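Local coordinates for protein chitinase (Chromobacterium violaceum, PDB 4TXG) that probably hydrolyses glycosidic bonds in chitin as a family 18 chitinase, with an additional predicted carbohydrate-binding module, at residues A[159-164]-A[602-607]; A[185-190]-A[247-252]. All coordinates share one frame; numbering follows the deposited sequence.

How the contacts relate
Contacts 1 and 2 lie side by side in one parallel barrel sheet, their centres about 10 Å apart. In the strand order, 155-161 sits between 599-603 and 185-193, so contact 1 closes the barrel from first to last strand and contact 2 joins the second strand to the third. The two meet directly: F160 N lies 2.8 Å from N187 O, and S162 N lies 2.9 Å from A189 O, both probable hydrogen bonds. Inside the barrel Y159 OH and S251 OG, one from each contact, hydrogen-bond to OD2 of D310, an aspartate of the DxxDxDxE signature of family 18. A bound cesium ion lies about 4 Å from the W603 side chain.

Contact 1 (A[159-164]-A[602-607]); sequences YFTSWR and FWELAG
Y159 joins its strand to the end of strand 599-603 through two backbone hydrogen bonds: Y159 N donates to F602 O (3.1 Å), and L605 N donates to Y159 O (2.9 Å).

The polar side-chain contact centres on the carboxylate of E604. R164 grips it side-on, tip to tip, in a salt bridge: R164 NE gives a nearly straight bond to E604 OE2 (2.9 Å), and R164 NH2 reaches E604 OE1 at 3.0 Å. Both oxygens lie close to the guanidinium plane, but the carboxylate plane is turned 46° against it. T161 OG1 donates to E604 OE2 at 2.7 Å, from the opposite face to R164 NE. A water also donates to E604 OE2, accepting from A606 N and, weakly, from T161 N. Beyond the segments, W505 makes a cation-pi contact with R164 and touches E604.

Apolar contacts gather around the W603 indole. With CG anti to the backbone N (chi1 180°), W603 places its CE3 atom over one face of the Y159 ring, 3.5 Å from Y159 CG, the two planes 47° apart. T161 CG2 meets W603 CZ2 at 3.6 Å, and the six-membered rings of W163 and W603 approach tip to tip. F160 CB rests against L605 CD1, while A606 CB touches R164 CD.

The W603-E604 peptide is cis, consistent with W603 being the conserved tryptophan that floors the −1 subsite in family 18 chitinases. Three protein donors and a water hold the oxygens of E604, with OE2 gripped from opposite faces, which restricts rotation of the carboxylate.

Contact 2 (A[185-190]-A[247-252]); sequences HINYAF and KTLISV
H185 to Y188 pair in parallel with K247 to I250, the strand axes approaching to 4.6 Å at 27°, and four backbone hydrogen bonds alternate across them: I186 N to K247 O (2.8 Å), L249 N to I186 O, Y188 N to L249 O and S251 N to Y188 O.

H185, N187, K247 and L249 project from one face of the sheet, side by side and pointing the same way within each pair. H185 CD2 comes to 3.5 Å from K247 CB, and L249 CD1 lies at the edge of the imidazole, near its plane; outside the pair, H185 NE2 bonds to E146. N187 OD1 turns against L249 CB (3.5 Å). N187 CB lies 3.3 Å from S251 OG, which hydrogen-bonds to OD2 of D310.

On the other face, Y188 and I250 both set the next atom anti to the backbone N, and I250 then folds its CD1 back (chi2 62°) onto Y188 CD1, 3.5 Å away. F300 and L301 of helix 287-304 pack against I250. Past the cis A189-F190 peptide, A189 CB sits over the centre of one face of the F190 ring, and F190 CD1 touches S251 CB at 3.9 Å.

The face with H185, N187 and L249 points into the barrel and the face with I186, Y188 and I250 toward the surrounding helices, the pattern of a (beta/alpha)8 TIM barrel, here between its second and third strands.

Contact 1 (A[159-164]-A[602-607])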
ATOM      1  N   TYR A 159       6.772  -4.845   8.428  1.00  8.90           N
ATOM      2  CA  TYR A 159       6.015  -6.087   8.409  1.00  8.92           C
ATOM      3  C   TYR A 159       6.804  -7.204   9.069  1.00  9.29           C
ATOM      4  O   TYR A 159       7.957  -7.459   8.713  1.00 10.24           O
ATOM      5  CB  TYR A 159       5.659  -6.494   6.985  1.00  7.59           C
ATOM      6  CG  TYR A 159       4.392  -5.856   6.487  1.00  9.64           C
ATOM      7  CD1 TYR A 159       3.160  -6.438   6.737  1.00  9.99           C
ATOM      8  CD2 TYR A 159       4.430  -4.684   5.744  1.00 15.00           C
ATOM      9  CE1 TYR A 159       1.996  -5.860   6.281  1.00 14.43           C
ATOM     10  CE2 TYR A 159       3.271  -4.102   5.275  1.00 19.55           C
ATOM     11  CZ  TYR A 159       2.054  -4.695   5.547  1.00 20.26           C
ATOM     12  OH  TYR A 159       0.890  -4.108   5.087  1.00 23.85           O
ATOM     13  N   PHE A 160       6.164  -7.858  10.028  1.00  7.23           N
ATOM     14  CA  PHE A 160       6.711  -9.024  10.717  1.00  6.85           C
ATOM     15  C   PHE A 160       5.975 -10.271  10.262  1.00 10.58           C
ATOM     16  O   PHE A 160       4.774 -10.389  10.488  1.00  9.23           O
ATOM     17  CB  PHE A 160       6.557  -8.865  12.228  1.00  6.84           C
ATOM     18  CG  PHE A 160       7.016 -10.061  13.014  1.00  7.72           C
ATOM     19  CD1 PHE A 160       8.359 -10.204  13.350  1.00  8.15           C
ATOM     20  CD2 PHE A 160       6.117 -11.044  13.403  1.00 10.50           C
ATOM     21  CE1 PHE A 160       8.791 -11.298  14.080  1.00  9.42           C
ATOM     22  CE2 PHE A 160       6.540 -12.149  14.129  1.00 12.41           C
ATOM     23  CZ  PHE A 160       7.885 -12.276  14.472  1.00 11.51           C
ATOM     24  N   THR A 161       6.680 -11.199   9.628  1.00  9.75           N
ATOM     25  CA  THR A 161       6.030 -12.407   9.129  1.00  7.46           C
ATOM     26  C   THR A 161       6.009 -13.491  10.188  1.00  9.77           C
ATOM     27  O   THR A 161       6.970 -13.658  10.943  1.00 10.05           O
ATOM     28  CB  THR A 161       6.718 -12.933   7.851  1.00  9.46           C
ATOM     29  OG1 THR A 161       8.089 -13.237   8.129  1.00 10.28           O
ATOM     30  CG2 THR A 161       6.653 -11.886   6.742  1.00 11.36           C
ATOM     31  N   SER A 162       4.907 -14.240  10.228  1.00  8.39           N
ATOM     32  CA  SER A 162       4.680 -15.231  11.288  1.00  9.67           C
ATOM     33  C   SER A 162       5.446 -16.528  11.104  1.00  9.34           C
ATOM     34  O   SER A 162       5.550 -17.328  12.043  1.00 10.99           O
ATOM     35  CB  SER A 162       3.186 -15.559  11.380  1.00 10.91           C
ATOM     36  OG  SER A 162       2.738 -16.249  10.218  1.00 11.97           O
ATOM     37  N   TRP A 163       5.976 -16.747   9.901  1.00  9.21           N
ATOM     38  CA  TRP A 163       6.444 -18.082   9.553  1.00 11.49           C
ATOM     39  C   TRP A 163       7.940 -18.337   9.706  1.00 15.92           C
ATOM     40  O   TRP A 163       8.406 -19.410   9.338  1.00 23.43           O
ATOM     41  CB  TRP A 163       6.022 -18.427   8.114  1.00 10.72           C
ATOM     42  CG  TRP A 163       6.287 -17.386   7.045  1.00 13.07           C
ATOM     43  CD1 TRP A 163       7.415 -17.263   6.277  1.00 16.57           C
ATOM     44  CD2 TRP A 163       5.385 -16.368   6.591  1.00 12.59           C
ATOM     45  NE1 TRP A 163       7.275 -16.221   5.389  1.00 16.96           N
ATOM     46  CE2 TRP A 163       6.033 -15.657   5.560  1.00 14.99           C
ATOM     47  CE3 TRP A 163       4.088 -15.987   6.957  1.00 14.41           C
ATOM     48  CZ2 TRP A 163       5.435 -14.589   4.894  1.00 14.72           C
ATOM     49  CZ3 TRP A 163       3.496 -14.925   6.298  1.00 15.20           C
ATOM     50  CH2 TRP A 163       4.168 -14.237   5.280  1.00 14.37           C
ATOM     51  N   ARG A 164       8.690 -17.392  10.266  1.00 11.29           N
ATOM     52  CA  ARG A 164      10.121 -17.624  10.480  1.00  9.75           C
ATOM     53  C   ARG A 164      10.400 -17.998  11.941  1.00 10.37           C
ATOM     54  O   ARG A 164      11.127 -17.314  12.665  1.00 13.05           O
ATOM     55  CB  ARG A 164      10.929 -16.401  10.042  1.00 11.95           C
ATOM     56  CG  ARG A 164      10.585 -16.000   8.596  1.00 15.19           C
ATOM     57  CD  ARG A 164      11.579 -15.024   7.971  1.00 15.62           C
ATOM     58  NE  ARG A 164      11.110 -14.634   6.645  1.00 11.98           N
ATOM     59  CZ  ARG A 164      11.295 -15.361   5.550  1.00 13.17           C
ATOM     60  NH1 ARG A 164      11.972 -16.501   5.620  1.00 16.22           N
ATOM     61  NH2 ARG A 164      10.810 -14.947   4.383  1.00 11.47           N
ATOM     62  N   PHE A 602       8.045  -1.220   5.125  1.00  6.36           N
ATOM     63  CA  PHE A 602       8.896  -2.180   4.427  1.00  5.66           C
ATOM     64  C   PHE A 602       8.455  -3.618   4.670  1.00  7.92           C
ATOM     65  O   PHE A 602       7.949  -3.964   5.741  1.00  8.45           O
ATOM     66  CB  PHE A 602      10.378  -1.985   4.817  1.00  7.70           C
ATOM     67  CG  PHE A 602      10.624  -1.932   6.293  1.00 10.58           C
ATOM     68  CD1 PHE A 602      10.872  -3.092   7.002  1.00 14.70           C
ATOM     69  CD2 PHE A 602      10.620  -0.726   6.971  1.00 15.57           C
ATOM     70  CE1 PHE A 602      11.110  -3.052   8.365  1.00 19.31           C
ATOM     71  CE2 PHE A 602      10.856  -0.684   8.340  1.00 17.71           C
ATOM     72  CZ  PHE A 602      11.099  -1.850   9.032  1.00 18.85           C
ATOM     73  N   TRP A 603       8.605  -4.429   3.623  1.00  6.63           N
ATOM     74  CA  TRP A 603       8.433  -5.870   3.689  1.00  9.03           C
ATOM     75  C   TRP A 603       9.799  -6.488   3.425  1.00  6.52           C
ATOM     76  O   TRP A 603      10.357  -6.218   2.362  1.00  7.53           O
ATOM     77  CB  TRP A 603       7.437  -6.342   2.622  1.00  8.25           C
ATOM     78  CG  TRP A 603       7.233  -7.812   2.653  1.00 10.25           C
ATOM     79  CD1 TRP A 603       8.073  -8.772   2.158  1.00 13.28           C
ATOM     80  CD2 TRP A 603       6.139  -8.503   3.252  1.00 10.52           C
ATOM     81  NE1 TRP A 603       7.564 -10.024   2.413  1.00 10.25           N
ATOM     82  CE2 TRP A 603       6.369  -9.886   3.073  1.00  9.97           C
ATOM     83  CE3 TRP A 603       4.974  -8.089   3.917  1.00 11.98           C
ATOM     84  CZ2 TRP A 603       5.481 -10.857   3.537  1.00 11.05           C
ATOM     85  CZ3 TRP A 603       4.097  -9.052   4.369  1.00 10.22           C
ATOM     86  CH2 TRP A 603       4.352 -10.420   4.180  1.00 10.21           C
ATOM     87  N   GLU A 604      10.370  -7.285   4.328  1.00  8.88           N
ATOM     88  CA  GLU A 604       9.873  -7.597   5.666  1.00  7.70           C
ATOM     89  C   GLU A 604      11.047  -7.439   6.630  1.00  8.84           C
ATOM     90  O   GLU A 604      12.200  -7.372   6.200  1.00  8.50           O
ATOM     91  CB  GLU A 604       9.334  -9.033   5.736  1.00  7.93           C
ATOM     92  CG  GLU A 604      10.383 -10.047   5.259  1.00 12.29           C
ATOM     93  CD  GLU A 604       9.986 -11.496   5.465  1.00 12.76           C
ATOM     94  OE1 GLU A 604       9.690 -12.183   4.456  1.00  9.78           O
ATOM     95  OE2 GLU A 604       9.990 -11.952   6.627  1.00 12.82           O
ATOM     96  N   LEU A 605      10.764  -7.403   7.928  1.00  7.36           N
ATOM     97  CA  LEU A 605      11.803  -7.168   8.930  1.00  7.97           C
ATOM     98  C   LEU A 605      12.978  -8.150   8.811  1.00  8.38           C
ATOM     99  O   LEU A 605      14.142  -7.758   8.926  1.00 10.06           O
ATOM    100  CB  LEU A 605      11.193  -7.233  10.329  1.00  7.88           C
ATOM    101  CG  LEU A 605      10.432  -5.959  10.718  1.00 12.66           C
ATOM    102  CD1 LEU A 605       9.395  -6.246  11.803  1.00 13.03           C
ATOM    103  CD2 LEU A 605      11.421  -4.907  11.203  1.00 14.50           C
ATOM    104  N   ALA A 606      12.679  -9.416   8.543  1.00  8.06           N
ATOM    105  CA  ALA A 606      13.720 -10.449   8.520  1.00  8.63           C
ATOM    106  C   ALA A 606      14.709 -10.302   7.360  1.00 10.25           C
ATOM    107  O   ALA A 606      15.750 -10.963   7.344  1.00 11.60           O
ATOM    108  CB  ALA A 606      13.087 -11.825   8.477  1.00 10.24           C
ATOM    109  N   GLY A 607      14.391  -9.454   6.392  1.00  8.19           N
ATOM    110  CA  GLY A 607      15.281  -9.257   5.258  1.00  7.73           C
ATOM    111  C   GLY A 607      16.374  -8.217   5.466  1.00  7.78           C
ATOM    112  O   GLY A 607      17.314  -8.140   4.672  1.00  8.37           O
TER
HETATM  113  O   HOH W   1       9.914 -10.616   9.053  1.00 11.24           O

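Contact 2 (A[185-190]-A[247-252])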
ATOM      1  N   HIS A 185       5.546   1.545  13.911  1.00  6.42           N
ATOM      2  CA  HIS A 185       4.455   0.583  13.753  1.00  6.26           C
ATOM      3  C   HIS A 185       4.989  -0.778  13.316  1.00  8.50           C
ATOM      4  O   HIS A 185       5.936  -0.864  12.536  1.00  8.26           O
ATOM      5  CB  HIS A 185       3.432   1.043  12.705  1.00  8.37           C
ATOM      6  CG  HIS A 185       2.774   2.354  13.006  1.00  8.94           C
ATOM      7  ND1 HIS A 185       3.430   3.560  12.895  1.00 10.42           N
ATOM      8  CD2 HIS A 185       1.503   2.650  13.372  1.00  8.95           C
ATOM      9  CE1 HIS A 185       2.601   4.542  13.208  1.00  9.64           C
ATOM     10  NE2 HIS A 185       1.425   4.017  13.496  1.00  8.23           N
ATOM     11  N   ILE A 186       4.358  -1.836  13.809  1.00  7.93           N
ATOM     12  CA  ILE A 186       4.648  -3.197  13.358  1.00  7.13           C
ATOM     13  C   ILE A 186       3.365  -3.855  12.884  1.00  7.18           C
ATOM     14  O   ILE A 186       2.372  -3.884  13.611  1.00  8.81           O
ATOM     15  CB  ILE A 186       5.246  -4.053  14.473  1.00  6.87           C
ATOM     16  CG1 ILE A 186       6.553  -3.439  14.987  1.00  6.58           C
ATOM     17  CG2 ILE A 186       5.436  -5.506  13.997  1.00  9.51           C
ATOM     18  CD1 ILE A 186       6.944  -3.962  16.378  1.00  9.16           C
ATOM     19  N   ASN A 187       3.399  -4.377  11.665  1.00  6.29           N
ATOM     20  CA  ASN A 187       2.273  -5.108  11.100  1.00  6.16           C
ATOM     21  C   ASN A 187       2.550  -6.601  11.157  1.00  6.31           C
ATOM     22  O   ASN A 187       3.550  -7.063  10.612  1.00  7.97           O
ATOM     23  CB  ASN A 187       2.031  -4.707   9.645  1.00  6.69           C
ATOM     24  CG  ASN A 187       1.472  -3.306   9.493  1.00 10.38           C
ATOM     25  OD1 ASN A 187       0.975  -2.707  10.441  1.00 13.87           O
ATOM     26  ND2 ASN A 187       1.538  -2.787   8.269  1.00 13.57           N
ATOM     27  N   TYR A 188       1.659  -7.356  11.790  1.00  6.43           N
ATOM     28  CA  TYR A 188       1.811  -8.803  11.864  1.00  6.64           C
ATOM     29  C   TYR A 188       1.151  -9.481  10.672  1.00  9.74           C
ATOM     30  O   TYR A 188      -0.053  -9.317  10.449  1.00  7.21           O
ATOM     31  CB  TYR A 188       1.198  -9.321  13.168  1.00  7.42           C
ATOM     32  CG  TYR A 188       1.312 -10.813  13.376  1.00  7.23           C
ATOM     33  CD1 TYR A 188       0.395 -11.696  12.804  1.00  7.30           C
ATOM     34  CD2 TYR A 188       2.328 -11.336  14.171  1.00  8.02           C
ATOM     35  CE1 TYR A 188       0.489 -13.073  13.021  1.00  7.62           C
ATOM     36  CE2 TYR A 188       2.438 -12.694  14.378  1.00  9.38           C
ATOM     37  CZ  TYR A 188       1.518 -13.558  13.806  1.00  8.01           C
ATOM     38  OH  TYR A 188       1.628 -14.910  14.036  1.00  8.08           O
ATOM     39  N   ALA A 189       1.934 -10.268   9.938  1.00  7.38           N
ATOM     40  CA  ALA A 189       1.468 -10.947   8.723  1.00  7.06           C
ATOM     41  C   ALA A 189       1.466 -12.462   8.896  1.00  9.89           C
ATOM     42  O   ALA A 189       2.509 -13.022   9.227  1.00  9.16           O
ATOM     43  CB  ALA A 189       2.373 -10.555   7.539  1.00  7.03           C
ATOM     44  N   PHE A 190       0.348 -13.165   8.676  1.00 10.22           N
ATOM     45  CA  PHE A 190      -0.966 -12.638   8.281  1.00  6.68           C
ATOM     46  C   PHE A 190      -2.093 -13.296   9.057  1.00 10.27           C
ATOM     47  O   PHE A 190      -2.031 -14.495   9.352  1.00  9.45           O
ATOM     48  CB  PHE A 190      -1.263 -12.908   6.801  1.00  7.09           C
ATOM     49  CG  PHE A 190      -0.558 -12.001   5.846  1.00  7.18           C
ATOM     50  CD1 PHE A 190      -0.909 -10.665   5.760  1.00  8.43           C
ATOM     51  CD2 PHE A 190       0.412 -12.502   4.997  1.00  8.09           C
ATOM     52  CE1 PHE A 190      -0.268  -9.838   4.854  1.00  8.49           C
ATOM     53  CE2 PHE A 190       1.057 -11.682   4.093  1.00  8.89           C
ATOM     54  CZ  PHE A 190       0.709 -10.350   4.027  1.00 10.70           C
ATOM     55  N   LYS A 247       3.141   1.068  17.808  1.00  9.48           N
ATOM     56  CA  LYS A 247       1.840   0.453  17.534  1.00 10.13           C
ATOM     57  C   LYS A 247       1.990  -0.940  16.928  1.00  8.82           C
ATOM     58  O   LYS A 247       2.918  -1.183  16.162  1.00 11.13           O
ATOM     59  CB  LYS A 247       1.027   1.336  16.579  1.00 10.65           C
ATOM     60  CG  LYS A 247       0.827   2.764  17.073  1.00  9.59           C
ATOM     61  CD  LYS A 247      -0.122   2.774  18.277  1.00 15.21           C
ATOM     62  CE  LYS A 247       0.026   4.042  19.104  1.00 22.98           C
ATOM     63  NZ  LYS A 247      -0.067   5.246  18.259  1.00 34.08           N
ATOM     64  N   THR A 248       1.079  -1.852  17.263  1.00  9.08           N
ATOM     65  CA  THR A 248       0.987  -3.098  16.504  1.00  9.36           C
ATOM     66  C   THR A 248      -0.366  -3.207  15.807  1.00  8.55           C
ATOM     67  O   THR A 248      -1.406  -2.837  16.363  1.00  9.33           O
ATOM     68  CB  THR A 248       1.216  -4.345  17.389  1.00  8.20           C
ATOM     69  OG1 THR A 248       0.293  -4.351  18.488  1.00  9.82           O
ATOM     70  CG2 THR A 248       2.643  -4.352  17.919  1.00  8.91           C
ATOM     71  N   LEU A 249      -0.338  -3.687  14.566  1.00  6.99           N
ATOM     72  CA  LEU A 249      -1.555  -3.883  13.796  1.00  6.70           C
ATOM     73  C   LEU A 249      -1.579  -5.296  13.231  1.00  7.96           C
ATOM     74  O   LEU A 249      -0.534  -5.852  12.888  1.00  8.94           O
ATOM     75  CB  LEU A 249      -1.669  -2.856  12.657  1.00  7.59           C
ATOM     76  CG  LEU A 249      -1.849  -1.397  13.111  1.00 10.15           C
ATOM     77  CD1 LEU A 249      -0.500  -0.702  13.225  1.00 15.43           C
ATOM     78  CD2 LEU A 249      -2.765  -0.639  12.166  1.00 11.85           C
ATOM     79  N   ILE A 250      -2.768  -5.876  13.151  1.00  8.55           N
ATOM     80  CA  ILE A 250      -2.911  -7.196  12.549  1.00  9.03           C
ATOM     81  C   ILE A 250      -3.216  -7.038  11.052  1.00 10.33           C
ATOM     82  O   ILE A 250      -4.197  -6.389  10.665  1.00  8.93           O
ATOM     83  CB  ILE A 250      -4.001  -8.033  13.289  1.00  7.49           C
ATOM     84  CG1 ILE A 250      -4.145  -9.423  12.654  1.00  7.04           C
ATOM     85  CG2 ILE A 250      -5.354  -7.285  13.370  1.00  8.01           C
ATOM     86  CD1 ILE A 250      -2.857 -10.276  12.731  1.00  7.22           C
ATOM     87  N   SER A 251      -2.346  -7.588  10.205  1.00  6.56           N
ATOM     88  CA  SER A 251      -2.585  -7.528   8.764  1.00  5.92           C
ATOM     89  C   SER A 251      -3.393  -8.736   8.318  1.00  8.99           C
ATOM     90  O   SER A 251      -3.109  -9.866   8.712  1.00 10.82           O
ATOM     91  CB  SER A 251      -1.279  -7.456   7.979  1.00 12.12           C
ATOM     92  OG  SER A 251      -0.532  -6.328   8.365  1.00 19.97           O
ATOM     93  N   VAL A 252      -4.396  -8.485   7.485  1.00  5.70           N
ATOM     94  CA  VAL A 252      -5.319  -9.531   7.073  1.00  5.68           C
ATOM     95  C   VAL A 252      -5.271  -9.689   5.555  1.00  7.63           C
ATOM     96  O   VAL A 252      -5.470  -8.721   4.827  1.00  7.70           O
ATOM     97  CB  VAL A 252      -6.765  -9.210   7.505  1.00  7.09           C
ATOM     98  CG1 VAL A 252      -7.687 -10.417   7.246  1.00  6.79           C
ATOM     99  CG2 VAL A 252      -6.804  -8.783   8.971  1.00 11.86           C
TER